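Long-range contacts in putative peptidase (Parabacteroides merdae, PDB 4L8K), which probably hydrolyses peptide bonds as a serine peptidase of family S41, although its natural substrate is unknown: residues 19-24 against 186-191; 66-71 against 82-87; 250-255 against 262-267. All coordinates share one frame; numbering follows the deposited sequence.

Interaction 1. Residues 19-24 against 186-191; sequences MDENYC and KGNGHN
The side chains of E21 and N188 run alongside each other in the same direction, with carboxylate and amide stacked nearly flat, their planes 8° apart. Starting at the backbone, E21 CB already meets the amide, with N188 OD1 3.5 Å away. CG, anti to the carbonyl carbon (chi1 -61°), keeps that spacing to the same oxygen. The chain runs extended from there, bringing CD alongside N188 CG at 3.7 Å. At the tip the two oxygens part: OE1 stays beside OD1, while OE2 comes to 3.8 Å from N188 ND2. This is stacking of flat polar groups. Behind it, E21 CA directs its hydrogen at N188 O, 3.6 Å off.

One helical residue earlier, D20 takes the one direct hydrogen bond of the contact. H190 NE2 gives its N-H to D20 OD1 at 2.8 Å and nearly straight (163°), leaving close to the ring plane but meeting the carboxylate from well above its own plane. Past the helix end, a water donates to both Y23 O and H190 O, 2.8 Å from H190 O. K185 ties the two sides further, its NZ bonding to E21 O, G187 O and G189 O.

The 186-191 loop is thus fastened to the C-terminal end of helix 8-22 at the surface by polar groups, and the carboxylate of D20 would probably help stabilise a positive charge on H190.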
HETATM    1  N   MSE A  19      17.361  -7.668  13.319  1.00 30.49           N
HETATM    2  CA  MSE A  19      16.476  -6.529  13.512  1.00 26.47           C
HETATM    3  C   MSE A  19      17.266  -5.289  13.877  1.00 34.61           C
HETATM    4  O   MSE A  19      17.084  -4.242  13.255  1.00 35.39           O
HETATM    5  CB  MSE A  19      15.450  -6.842  14.599  1.00 25.69           C
HETATM    6  CG  MSE A  19      14.310  -7.734  14.114  1.00 27.64           C
HETATM    7 SE   MSE A  19      13.057  -6.725  13.054  0.75 29.85          SE
HETATM    8  CE  MSE A  19      12.230  -5.616  14.408  1.00 26.84           C
ATOM      9  N   ASP A  20      18.182  -5.419  14.856  1.00 33.80           N
ATOM     10  CA  ASP A  20      19.025  -4.322  15.354  1.00 33.59           C
ATOM     11  C   ASP A  20      19.803  -3.619  14.240  1.00 38.03           C
ATOM     12  O   ASP A  20      19.876  -2.389  14.227  1.00 38.76           O
ATOM     13  CB  ASP A  20      20.009  -4.850  16.403  1.00 35.34           C
ATOM     14  CG  ASP A  20      20.752  -3.771  17.156  1.00 39.75           C
ATOM     15  OD1 ASP A  20      20.087  -2.922  17.799  1.00 38.10           O
ATOM     16  OD2 ASP A  20      21.997  -3.793  17.137  1.00 48.54           O
ATOM     17  N   GLU A  21      20.352  -4.391  13.300  1.00 33.84           N
ATOM     18  CA  GLU A  21      21.196  -3.869  12.239  1.00 34.01           C
ATOM     19  C   GLU A  21      20.466  -3.504  10.949  1.00 37.81           C
ATOM     20  O   GLU A  21      21.003  -2.686  10.194  1.00 39.15           O
ATOM     21  CB  GLU A  21      22.305  -4.887  11.922  1.00 36.25           C
ATOM     22  CG  GLU A  21      23.200  -5.160  13.134  1.00 44.41           C
ATOM     23  CD  GLU A  21      24.266  -6.232  13.029  1.00 58.97           C
ATOM     24  OE1 GLU A  21      24.294  -6.985  12.027  1.00 48.91           O
ATOM     25  OE2 GLU A  21      25.071  -6.331  13.983  1.00 61.45           O
ATOM     26  N   ASN A  22      19.278  -4.097  10.670  1.00 33.36           N
ATOM     27  CA  ASN A  22      18.580  -3.882   9.387  1.00 31.50           C
ATOM     28  C   ASN A  22      17.197  -3.231   9.484  1.00 33.03           C
ATOM     29  O   ASN A  22      16.745  -2.672   8.476  1.00 33.00           O
ATOM     30  CB  ASN A  22      18.453  -5.201   8.630  1.00 32.25           C
ATOM     31  CG  ASN A  22      19.783  -5.862   8.394  1.00 45.41           C
ATOM     32  OD1 ASN A  22      20.539  -5.488   7.500  1.00 42.32           O
ATOM     33  ND2 ASN A  22      20.124  -6.819   9.237  1.00 34.35           N
ATOM     34  N   TYR A  23      16.523  -3.291  10.649  1.00 29.57           N
ATOM     35  CA  TYR A  23      15.189  -2.677  10.809  1.00 29.59           C
ATOM     36  C   TYR A  23      15.329  -1.145  10.703  1.00 35.60           C
ATOM     37  O   TYR A  23      16.193  -0.553  11.352  1.00 36.77           O
ATOM     38  CB  TYR A  23      14.514  -3.118  12.121  1.00 30.52           C
ATOM     39  CG  TYR A  23      13.058  -2.727  12.195  1.00 30.25           C
ATOM     40  CD1 TYR A  23      12.094  -3.408  11.454  1.00 30.68           C
ATOM     41  CD2 TYR A  23      12.646  -1.640  12.963  1.00 30.70           C
ATOM     42  CE1 TYR A  23      10.752  -3.036  11.498  1.00 28.67           C
ATOM     43  CE2 TYR A  23      11.305  -1.253  13.007  1.00 30.28           C
ATOM     44  CZ  TYR A  23      10.364  -1.956  12.273  1.00 33.20           C
ATOM     45  OH  TYR A  23       9.046  -1.585  12.300  1.00 37.66           O
ATOM     46  N   CYS A  24      14.527  -0.527   9.825  1.00 33.42           N
ATOM     47  CA  CYS A  24      14.632   0.889   9.451  1.00 34.79           C
ATOM     48  C   CYS A  24      13.798   1.864  10.276  1.00 36.12           C
ATOM     49  O   CYS A  24      14.003   3.070  10.100  1.00 35.70           O
ATOM     50  CB  CYS A  24      14.282   1.056   7.972  1.00 35.14           C
ATOM     51  SG  CYS A  24      15.275   0.055   6.846  1.00 39.67           S
ATOM     52  N   LYS A 186      22.779   2.079   5.537  1.00 44.08           N
ATOM     53  CA  LYS A 186      24.203   2.259   5.263  1.00 46.66           C
ATOM     54  C   LYS A 186      25.064   1.440   6.267  1.00 53.46           C
ATOM     55  O   LYS A 186      26.125   0.922   5.899  1.00 55.06           O
ATOM     56  CB  LYS A 186      24.544   3.765   5.356  1.00 49.59           C
ATOM     57  CG  LYS A 186      25.762   4.218   4.568  1.00 54.88           C
ATOM     58  CD  LYS A 186      25.868   5.759   4.497  1.00 58.53           C
ATOM     59  CE  LYS A 186      26.401   6.407   5.759  1.00 66.20           C
ATOM     60  NZ  LYS A 186      25.335   7.094   6.541  1.00 70.15           N
ATOM     61  N   GLY A 187      24.594   1.348   7.512  1.00 49.23           N
ATOM     62  CA  GLY A 187      25.262   0.630   8.595  1.00 49.47           C
ATOM     63  C   GLY A 187      24.319   0.118   9.664  1.00 50.64           C
ATOM     64  O   GLY A 187      23.105   0.320   9.587  1.00 49.42           O
ATOM     65  N   ASN A 188      24.894  -0.533  10.679  1.00 46.78           N
ATOM     66  CA  ASN A 188      24.219  -1.179  11.801  1.00 45.34           C
ATOM     67  C   ASN A 188      23.404  -0.200  12.679  1.00 47.52           C
ATOM     68  O   ASN A 188      22.350  -0.595  13.189  1.00 46.53           O
ATOM     69  CB  ASN A 188      25.243  -1.951  12.647  1.00 45.54           C
ATOM     70  CG  ASN A 188      25.919  -3.097  11.905  1.00 61.02           C
ATOM     71  OD1 ASN A 188      25.427  -3.613  10.888  1.00 59.23           O
ATOM     72  ND2 ASN A 188      27.048  -3.553  12.417  1.00 46.12           N
ATOM     73  N   GLY A 189      23.876   1.042  12.834  1.00 43.11           N
ATOM     74  CA  GLY A 189      23.172   2.083  13.589  1.00 42.15           C
ATOM     75  C   GLY A 189      21.743   2.287  13.092  1.00 42.29           C
ATOM     76  O   GLY A 189      21.506   2.293  11.885  1.00 40.42           O
ATOM     77  N   HIS A 190      20.776   2.422  14.021  1.00 36.87           N
ATOM     78  CA  HIS A 190      19.337   2.520  13.754  1.00 34.45           C
ATOM     79  C   HIS A 190      18.961   3.672  12.811  1.00 42.87           C
ATOM     80  O   HIS A 190      17.939   3.581  12.107  1.00 40.57           O
ATOM     81  CB  HIS A 190      18.562   2.665  15.071  1.00 33.86           C
ATOM     82  CG  HIS A 190      18.640   1.482  15.982  1.00 36.28           C
ATOM     83  ND1 HIS A 190      18.036   1.496  17.230  1.00 37.36           N
ATOM     84  CD2 HIS A 190      19.226   0.272  15.792  1.00 36.48           C
ATOM     85  CE1 HIS A 190      18.257   0.301  17.743  1.00 36.37           C
ATOM     86  NE2 HIS A 190      18.968  -0.468  16.915  1.00 36.25           N
ATOM     87  N   ASN A 191      19.777   4.742  12.795  1.00 43.76           N
ATOM     88  CA  ASN A 191      19.556   5.909  11.936  1.00 43.91           C
ATOM     89  C   ASN A 191      20.690   6.077  10.923  1.00 46.57           C
ATOM     90  O   ASN A 191      20.822   7.146  10.336  1.00 48.19           O
ATOM     91  CB  ASN A 191      19.370   7.173  12.787  1.00 49.37           C
ATOM     92  CG  ASN A 191      17.933   7.364  13.229  1.00 87.89           C
ATOM     93  OD1 ASN A 191      17.023   7.600  12.413  1.00 86.47           O
ATOM     94  ND2 ASN A 191      17.692   7.254  14.531  1.00 78.92           N
TER
HETATM   95  O   HOH W   1      15.791   1.836  12.744  1.00 36.83           O

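Interaction 2. Residues 66-71 against 82-87; sequences DGHTNL and AWYEDY. With MPD ((4S)-2-methyl-2,4-pentanediol), chain F; PO4 (phosphate ion), chain E.
W83 lays its indole against the turn at G67. The CA of G67 stands over the five-membered ring, 3.9 Å from its centroid in a CH-pi contact, and G67 N sits 3.4 Å from W83 CE3; with no side chain on G67, backbone and indole can come this close. D66 OD1 lies above the same ring system, toward its rim. Beyond the glycine, H68 turns an edge to the indole face, an offset edge-to-face pair with planes at 89° and H68 CD2 3.8 Å from W83 CZ2. W83 NE1 and H68 NE2 both bond to G246 O, which ties the two rings to one carbonyl.

W83 and Y84 belong to the short helix 82-85; what they pack against is a type I turn, D66 to T69, leading into strand 70-72. It is braced by an Asx turn, in which H68 N donates to D66 OD1 at 2.8 Å, while T69 OG1 donates to D66 OD2.

Y84 comes next, its ring edge near G67 O and its OH over one face of the H68 ring, 3.1 Å from H68 CE1. That OH donates to MPD O2 at 2.7 Å. H68 ND1 gives a bent bond (133°) to PO4 O4, 2.7 Å long. MPD and phosphate, both probably from the crystallisation liquor, occupy a pocket consistent with the active-site cleft of an S41 peptidase, where S223 OG and S249 N also bond the phosphate.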
ATOM      1  N   ASP A  66       4.462  -3.626  13.913  1.00 24.57           N
ATOM      2  CA  ASP A  66       4.630  -3.417  12.489  1.00 22.52           C
ATOM      3  C   ASP A  66       3.927  -4.518  11.666  1.00 25.43           C
ATOM      4  O   ASP A  66       4.324  -5.694  11.712  1.00 23.56           O
ATOM      5  CB  ASP A  66       6.141  -3.366  12.188  1.00 24.06           C
ATOM      6  CG  ASP A  66       6.499  -3.113  10.749  1.00 30.07           C
ATOM      7  OD1 ASP A  66       5.574  -2.922   9.929  1.00 29.67           O
ATOM      8  OD2 ASP A  66       7.700  -3.097  10.439  1.00 33.42           O
ATOM      9  N   GLY A  67       2.943  -4.094  10.859  1.00 21.03           N
ATOM     10  CA  GLY A  67       2.172  -4.991  10.001  1.00 19.66           C
ATOM     11  C   GLY A  67       3.000  -5.556   8.872  1.00 22.27           C
ATOM     12  O   GLY A  67       2.596  -6.520   8.231  1.00 21.20           O
ATOM     13  N   HIS A  68       4.180  -4.977   8.640  1.00 20.33           N
ATOM     14  CA  HIS A  68       5.081  -5.397   7.566  1.00 20.43           C
ATOM     15  C   HIS A  68       6.168  -6.343   8.056  1.00 22.91           C
ATOM     16  O   HIS A  68       6.914  -6.834   7.231  1.00 23.99           O
ATOM     17  CB  HIS A  68       5.671  -4.163   6.832  1.00 21.51           C
ATOM     18  CG  HIS A  68       4.584  -3.452   6.080  1.00 24.42           C
ATOM     19  ND1 HIS A  68       4.135  -3.927   4.853  1.00 26.07           N
ATOM     20  CD2 HIS A  68       3.740  -2.478   6.498  1.00 25.71           C
ATOM     21  CE1 HIS A  68       3.089  -3.172   4.530  1.00 24.63           C
ATOM     22  NE2 HIS A  68       2.818  -2.281   5.478  1.00 24.83           N
ATOM     23  N   THR A  69       6.217  -6.642   9.361  1.00 19.18           N
ATOM     24  CA  THR A  69       7.209  -7.533   9.956  1.00 19.99           C
ATOM     25  C   THR A  69       6.586  -8.899  10.243  1.00 22.93           C
ATOM     26  O   THR A  69       5.505  -8.972  10.840  1.00 21.62           O
ATOM     27  CB  THR A  69       7.832  -6.889  11.218  1.00 27.99           C
ATOM     28  OG1 THR A  69       8.626  -5.781  10.802  1.00 27.97           O
ATOM     29  CG2 THR A  69       8.708  -7.853  12.019  1.00 18.74           C
ATOM     30  N   ASN A  70       7.291  -9.979   9.830  1.00 20.16           N
ATOM     31  CA  ASN A  70       6.852 -11.363  10.048  1.00 20.85           C
ATOM     32  C   ASN A  70       8.016 -12.320  10.295  1.00 25.63           C
ATOM     33  O   ASN A  70       9.077 -12.187   9.692  1.00 28.21           O
ATOM     34  CB  ASN A  70       6.054 -11.883   8.824  1.00 23.27           C
ATOM     35  CG  ASN A  70       4.912 -10.986   8.408  1.00 41.22           C
ATOM     36  OD1 ASN A  70       5.065 -10.125   7.536  1.00 35.04           O
ATOM     37  ND2 ASN A  70       3.758 -11.134   9.048  1.00 25.22           N
ATOM     38  N   LEU A  71       7.780 -13.320  11.135  1.00 21.21           N
ATOM     39  CA  LEU A  71       8.695 -14.434  11.385  1.00 19.99           C
ATOM     40  C   LEU A  71       8.059 -15.636  10.700  1.00 24.53           C
ATOM     41  O   LEU A  71       6.881 -15.910  10.945  1.00 25.50           O
ATOM     42  CB  LEU A  71       8.934 -14.683  12.893  1.00 18.97           C
ATOM     43  CG  LEU A  71       9.941 -15.796  13.256  1.00 22.49           C
ATOM     44  CD1 LEU A  71      11.371 -15.433  12.836  1.00 22.76           C
ATOM     45  CD2 LEU A  71       9.904 -16.075  14.756  1.00 23.03           C
ATOM     46  N   ALA A  82      -3.067  -6.343  13.741  1.00 21.65           N
ATOM     47  CA  ALA A  82      -3.810  -5.233  14.356  1.00 20.29           C
ATOM     48  C   ALA A  82      -3.507  -3.952  13.548  1.00 24.00           C
ATOM     49  O   ALA A  82      -4.346  -3.083  13.452  1.00 25.04           O
ATOM     50  CB  ALA A  82      -3.396  -5.056  15.813  1.00 20.91           C
ATOM     51  N   TRP A  83      -2.349  -3.897  12.865  1.00 20.29           N
ATOM     52  CA  TRP A  83      -1.964  -2.799  11.982  1.00 20.82           C
ATOM     53  C   TRP A  83      -3.052  -2.593  10.895  1.00 25.80           C
ATOM     54  O   TRP A  83      -3.353  -1.446  10.538  1.00 24.66           O
ATOM     55  CB  TRP A  83      -0.600  -3.117  11.349  1.00 19.71           C
ATOM     56  CG  TRP A  83      -0.106  -2.207  10.248  1.00 20.65           C
ATOM     57  CD1 TRP A  83      -0.459  -2.254   8.927  1.00 23.12           C
ATOM     58  CD2 TRP A  83       1.023  -1.316  10.328  1.00 21.06           C
ATOM     59  NE1 TRP A  83       0.309  -1.368   8.199  1.00 23.19           N
ATOM     60  CE2 TRP A  83       1.205  -0.753   9.042  1.00 24.62           C
ATOM     61  CE3 TRP A  83       1.879  -0.905  11.378  1.00 22.04           C
ATOM     62  CZ2 TRP A  83       2.230   0.175   8.768  1.00 24.06           C
ATOM     63  CZ3 TRP A  83       2.843   0.063  11.120  1.00 23.28           C
ATOM     64  CH2 TRP A  83       3.029   0.575   9.824  1.00 23.67           C
ATOM     65  N   TYR A  84      -3.632  -3.711  10.382  1.00 22.74           N
ATOM     66  CA  TYR A  84      -4.665  -3.667   9.343  1.00 22.43           C
ATOM     67  C   TYR A  84      -6.069  -3.741   9.916  1.00 27.81           C
ATOM     68  O   TYR A  84      -6.929  -2.979   9.502  1.00 28.37           O
ATOM     69  CB  TYR A  84      -4.477  -4.811   8.344  1.00 21.66           C
ATOM     70  CG  TYR A  84      -3.145  -4.767   7.645  1.00 21.89           C
ATOM     71  CD1 TYR A  84      -2.923  -3.896   6.576  1.00 21.77           C
ATOM     72  CD2 TYR A  84      -2.102  -5.612   8.032  1.00 22.90           C
ATOM     73  CE1 TYR A  84      -1.695  -3.854   5.922  1.00 20.78           C
ATOM     74  CE2 TYR A  84      -0.866  -5.583   7.375  1.00 23.76           C
ATOM     75  CZ  TYR A  84      -0.662  -4.679   6.340  1.00 30.41           C
ATOM     76  OH  TYR A  84       0.545  -4.621   5.690  1.00 30.29           O
ATOM     77  N   GLU A  85      -6.283  -4.655  10.871  1.00 24.87           N
ATOM     78  CA  GLU A  85      -7.555  -5.004  11.490  1.00 24.02           C
ATOM     79  C   GLU A  85      -8.092  -3.933  12.407  1.00 28.62           C
ATOM     80  O   GLU A  85      -9.289  -3.973  12.702  1.00 30.25           O
ATOM     81  CB  GLU A  85      -7.435  -6.333  12.260  1.00 25.10           C
ATOM     82  CG  GLU A  85      -7.074  -7.535  11.398  1.00 34.63           C
ATOM     83  CD  GLU A  85      -6.611  -8.809  12.102  1.00 72.14           C
ATOM     84  OE1 GLU A  85      -6.457  -8.814  13.349  1.00 67.67           O
ATOM     85  OE2 GLU A  85      -6.368  -9.806  11.382  1.00 66.39           O
ATOM     86  N   ASP A  86      -7.257  -2.976  12.868  1.00 24.20           N
ATOM     87  CA  ASP A  86      -7.752  -1.885  13.728  1.00 23.80           C
ATOM     88  C   ASP A  86      -8.525  -0.847  12.903  1.00 27.91           C
ATOM     89  O   ASP A  86      -9.146   0.047  13.474  1.00 30.54           O
ATOM     90  CB  ASP A  86      -6.607  -1.197  14.483  1.00 25.33           C
ATOM     91  CG  ASP A  86      -6.073  -1.991  15.683  1.00 32.49           C
ATOM     92  OD1 ASP A  86      -6.643  -3.074  15.999  1.00 29.85           O
ATOM     93  OD2 ASP A  86      -5.068  -1.564  16.268  1.00 40.22           O
ATOM     94  N   TYR A  87      -8.488  -0.973  11.577  1.00 20.86           N
ATOM     95  CA  TYR A  87      -9.187  -0.099  10.619  1.00 19.53           C
ATOM     96  C   TYR A  87     -10.371  -0.855  10.020  1.00 23.93           C
ATOM     97  O   TYR A  87     -10.264  -2.081   9.859  1.00 21.89           O
ATOM     98  CB  TYR A  87      -8.217   0.336   9.508  1.00 18.41           C
ATOM     99  CG  TYR A  87      -7.106   1.237  10.009  1.00 19.24           C
ATOM    100  CD1 TYR A  87      -6.055   0.727  10.772  1.00 19.45           C
ATOM    101  CD2 TYR A  87      -7.072   2.594   9.673  1.00 19.44           C
ATOM    102  CE1 TYR A  87      -5.055   1.553  11.267  1.00 17.60           C
ATOM    103  CE2 TYR A  87      -6.043   3.423  10.124  1.00 19.74           C
ATOM    104  CZ  TYR A  87      -5.039   2.891  10.918  1.00 23.98           C
ATOM    105  OH  TYR A  87      -4.032   3.674  11.389  1.00 29.55           O
TER
HETATM  106  C1  MPD F 402       4.193  -7.662   4.633  1.00 55.05           C
HETATM  107  C2  MPD F 402       2.723  -7.333   4.569  1.00 52.53           C
HETATM  108  O2  MPD F 402       2.420  -6.514   5.712  1.00 51.49           O
HETATM  109  CM  MPD F 402       2.436  -6.527   3.331  1.00 51.91           C
HETATM  110  C3  MPD F 402       1.854  -8.614   4.586  1.00 50.92           C
HETATM  111  C4  MPD F 402       2.490  -9.712   5.471  1.00 47.88           C
HETATM  112  O4  MPD F 402       2.486  -9.382   6.869  1.00 40.41           O
HETATM  113  C5  MPD F 402       1.871 -11.066   5.219  1.00 50.25           C
HETATM  114  P   PO4 E 401       6.890  -4.253   2.174  1.00 44.00           P
HETATM  115  O1  PO4 E 401       8.219  -3.660   2.604  1.00 49.01           O
HETATM  116  O2  PO4 E 401       5.961  -3.101   1.677  1.00 44.14           O
HETATM  117  O3  PO4 E 401       7.139  -5.278   1.037  1.00 46.64           O
HETATM  118  O4  PO4 E 401       6.226  -4.937   3.392  1.00 44.92           O

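Interaction 3. Residues 250-255 against 262-267; sequences GLPFSS and SVRFSA. With PO4 (phosphate ion), chain E.
Strands 252-255 and 262-266 run antiparallel, their directions 161° apart and their axes approaching to 4.5 Å. F253 with F265 and S255 with V263 form hydrogen-bonded pairs; P252 with S266 and S254 with R264 are the non-hydrogen-bonded ones between and beside them. F253 N to F265 O is the shortest of these bonds, 2.7 Å and almost straight, and A267 N donates to L251 O to carry the pairing past the strand end.

On the face of F253, F265, S255 and V263, the two phenyl rings run alongside each other. F253 CG is anti to its backbone N (chi1 172°), whereas F265 CG takes the crowded position between N and carbonyl carbon. That sets F253 CD2 over the F265 ring, 3.4 Å from CZ, with planes 26° apart and displaced until little of one ring covers the other. F253 CB also packs on A267 CB at 3.6 Å. Helix 8-22 covers this side through I18, M19 and N22.

R264 bends back on the other face, and P252 CB lies over its guanidinium, 3.7 Å from NH2. Its NH1 donates to PO4 O4 at 2.8 Å and also to H68 O, while NH2 makes a weak bond to PO4 O3. G250 N points straight at PO4 O2, 2.8 Å away. The whole is a beta hairpin, its second strand central in a three-stranded antiparallel sheet, whose open end holds a phosphate ion, probably from the crystallisation liquor.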
ATOM      1  N   GLY A 250       6.905  -1.999  -0.771  1.00 31.62           N
ATOM      2  CA  GLY A 250       7.061  -2.873  -1.931  1.00 29.98           C
ATOM      3  C   GLY A 250       8.500  -3.311  -2.155  1.00 30.64           C
ATOM      4  O   GLY A 250       8.808  -3.968  -3.153  1.00 29.72           O
ATOM      5  N   LEU A 251       9.391  -2.957  -1.221  1.00 27.07           N
ATOM      6  CA  LEU A 251      10.812  -3.310  -1.244  1.00 27.85           C
ATOM      7  C   LEU A 251      11.133  -4.054   0.062  1.00 30.64           C
ATOM      8  O   LEU A 251      11.517  -3.429   1.052  1.00 29.39           O
ATOM      9  CB  LEU A 251      11.710  -2.067  -1.427  1.00 28.75           C
ATOM     10  CG  LEU A 251      11.462  -1.217  -2.671  1.00 35.00           C
ATOM     11  CD1 LEU A 251      11.679   0.244  -2.377  1.00 35.22           C
ATOM     12  CD2 LEU A 251      12.363  -1.634  -3.804  1.00 39.31           C
ATOM     13  N   PRO A 252      10.941  -5.388   0.107  1.00 29.16           N
ATOM     14  CA  PRO A 252      11.194  -6.109   1.372  1.00 29.60           C
ATOM     15  C   PRO A 252      12.644  -6.541   1.612  1.00 33.42           C
ATOM     16  O   PRO A 252      13.430  -6.754   0.681  1.00 33.68           O
ATOM     17  CB  PRO A 252      10.316  -7.358   1.244  1.00 30.21           C
ATOM     18  CG  PRO A 252      10.203  -7.600  -0.234  1.00 32.72           C
ATOM     19  CD  PRO A 252      10.415  -6.293  -0.944  1.00 29.02           C
ATOM     20  N   PHE A 253      12.972  -6.674   2.895  1.00 28.99           N
ATOM     21  CA  PHE A 253      14.185  -7.263   3.425  1.00 29.04           C
ATOM     22  C   PHE A 253      13.799  -8.629   3.934  1.00 31.09           C
ATOM     23  O   PHE A 253      12.722  -8.806   4.507  1.00 30.72           O
ATOM     24  CB  PHE A 253      14.816  -6.405   4.552  1.00 32.30           C
ATOM     25  CG  PHE A 253      15.984  -7.051   5.270  1.00 34.98           C
ATOM     26  CD1 PHE A 253      17.278  -6.928   4.780  1.00 38.54           C
ATOM     27  CD2 PHE A 253      15.779  -7.849   6.393  1.00 37.48           C
ATOM     28  CE1 PHE A 253      18.352  -7.551   5.426  1.00 40.15           C
ATOM     29  CE2 PHE A 253      16.855  -8.486   7.033  1.00 40.85           C
ATOM     30  CZ  PHE A 253      18.133  -8.336   6.540  1.00 39.30           C
ATOM     31  N   SER A 254      14.648  -9.601   3.704  1.00 28.52           N
ATOM     32  CA  SER A 254      14.458 -10.947   4.194  1.00 26.94           C
ATOM     33  C   SER A 254      15.793 -11.554   4.531  1.00 31.45           C
ATOM     34  O   SER A 254      16.759 -11.340   3.795  1.00 32.31           O
ATOM     35  CB  SER A 254      13.714 -11.802   3.188  1.00 30.43           C
ATOM     36  OG  SER A 254      12.966 -12.761   3.922  1.00 46.18           O
ATOM     37  N   SER A 255      15.869 -12.263   5.677  1.00 26.80           N
ATOM     38  CA  SER A 255      17.067 -12.950   6.143  1.00 27.11           C
ATOM     39  C   SER A 255      16.664 -14.248   6.818  1.00 32.67           C
ATOM     40  O   SER A 255      15.596 -14.324   7.430  1.00 30.62           O
ATOM     41  CB  SER A 255      17.848 -12.073   7.115  1.00 31.26           C
ATOM     42  OG  SER A 255      19.107 -12.658   7.405  1.00 45.67           O
ATOM     43  N   SER A 262      12.695 -17.606   8.569  1.00 25.67           N
ATOM     44  CA  SER A 262      13.111 -16.353   7.994  1.00 26.24           C
ATOM     45  C   SER A 262      12.326 -15.196   8.623  1.00 28.32           C
ATOM     46  O   SER A 262      11.240 -15.394   9.149  1.00 27.55           O
ATOM     47  CB  SER A 262      13.002 -16.381   6.470  1.00 30.14           C
ATOM     48  OG  SER A 262      11.658 -16.260   6.047  1.00 46.94           O
ATOM     49  N   VAL A 263      12.949 -14.020   8.668  1.00 25.12           N
ATOM     50  CA  VAL A 263      12.344 -12.779   9.150  1.00 24.50           C
ATOM     51  C   VAL A 263      12.277 -11.814   7.964  1.00 29.22           C
ATOM     52  O   VAL A 263      13.226 -11.726   7.193  1.00 29.05           O
ATOM     53  CB  VAL A 263      13.071 -12.161  10.371  1.00 28.46           C
ATOM     54  CG1 VAL A 263      14.554 -11.865  10.084  1.00 28.28           C
ATOM     55  CG2 VAL A 263      12.339 -10.920  10.881  1.00 27.68           C
ATOM     56  N   ARG A 264      11.147 -11.128   7.800  1.00 25.92           N
ATOM     57  CA  ARG A 264      10.960 -10.152   6.730  1.00 24.82           C
ATOM     58  C   ARG A 264      10.368  -8.873   7.312  1.00 27.60           C
ATOM     59  O   ARG A 264       9.659  -8.921   8.335  1.00 24.26           O
ATOM     60  CB  ARG A 264      10.076 -10.704   5.574  1.00 21.22           C
ATOM     61  CG  ARG A 264       8.619 -11.015   5.936  1.00 28.54           C
ATOM     62  CD  ARG A 264       7.652  -9.855   5.697  1.00 32.70           C
ATOM     63  NE  ARG A 264       7.393  -9.602   4.273  1.00 35.53           N
ATOM     64  CZ  ARG A 264       7.198  -8.396   3.738  1.00 44.68           C
ATOM     65  NH1 ARG A 264       7.240  -7.303   4.500  1.00 20.36           N
ATOM     66  NH2 ARG A 264       6.946  -8.272   2.440  1.00 31.80           N
ATOM     67  N   PHE A 265      10.680  -7.741   6.646  1.00 24.01           N
ATOM     68  CA  PHE A 265      10.214  -6.389   6.941  1.00 24.35           C
ATOM     69  C   PHE A 265      10.603  -5.463   5.763  1.00 31.58           C
ATOM     70  O   PHE A 265      11.247  -5.921   4.809  1.00 31.44           O
ATOM     71  CB  PHE A 265      10.754  -5.871   8.297  1.00 26.36           C
ATOM     72  CG  PHE A 265      12.199  -6.165   8.630  1.00 29.13           C
ATOM     73  CD1 PHE A 265      13.213  -5.294   8.236  1.00 32.75           C
ATOM     74  CD2 PHE A 265      12.541  -7.263   9.419  1.00 31.30           C
ATOM     75  CE1 PHE A 265      14.541  -5.517   8.625  1.00 34.71           C
ATOM     76  CE2 PHE A 265      13.874  -7.520   9.752  1.00 34.81           C
ATOM     77  CZ  PHE A 265      14.861  -6.623   9.390  1.00 34.20           C
ATOM     78  N   SER A 266      10.190  -4.184   5.803  1.00 29.13           N
ATOM     79  CA  SER A 266      10.542  -3.229   4.744  1.00 29.45           C
ATOM     80  C   SER A 266      12.042  -2.959   4.773  1.00 35.78           C
ATOM     81  O   SER A 266      12.611  -2.733   5.847  1.00 35.90           O
ATOM     82  CB  SER A 266       9.757  -1.942   4.907  1.00 31.25           C
ATOM     83  OG  SER A 266       8.381  -2.259   4.840  1.00 33.33           O
ATOM     84  N   ALA A 267      12.688  -3.068   3.607  1.00 34.43           N
ATOM     85  CA  ALA A 267      14.136  -2.917   3.492  1.00 36.90           C
ATOM     86  C   ALA A 267      14.588  -1.483   3.453  1.00 46.10           C
ATOM     87  O   ALA A 267      15.704  -1.182   3.913  1.00 49.02           O
ATOM     88  CB  ALA A 267      14.639  -3.613   2.232  1.00 37.54           C
TER
HETATM   89  P   PO4 E 401       6.890  -4.253   2.174  1.00 44.00           P
HETATM   90  O1  PO4 E 401       8.219  -3.660   2.604  1.00 49.01           O
HETATM   91  O2  PO4 E 401       5.961  -3.101   1.677  1.00 44.14           O
HETATM   92  O3  PO4 E 401       7.139  -5.278   1.037  1.00 46.64           O
HETATM   93  O4  PO4 E 401       6.226  -4.937   3.392  1.00 44.92           O

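Interaction 2 is fully buried, interaction 3 partly so, and interaction 1 lies at the surface; their chemistry follows. Aromatic faces and a tight turn carry 66-71 against 82-87, backbone pairing carries the hairpin, and polar side chains with a water carry 19-24 against 186-191. Interactions 2 and 3 share a sheet, since strand 70-72 pairs with 262-266 through N70 and R264, and both reach the phosphate, H68 ND1 and R264 NH1 at the same oxygen, O4, and G250 N at O2. Interaction 1 joins them through the end of helix 8-22 and the residue after it: Y23 OH bonds to D66 OD2, while M19 and N22 pack on F265, with N22 also against F253.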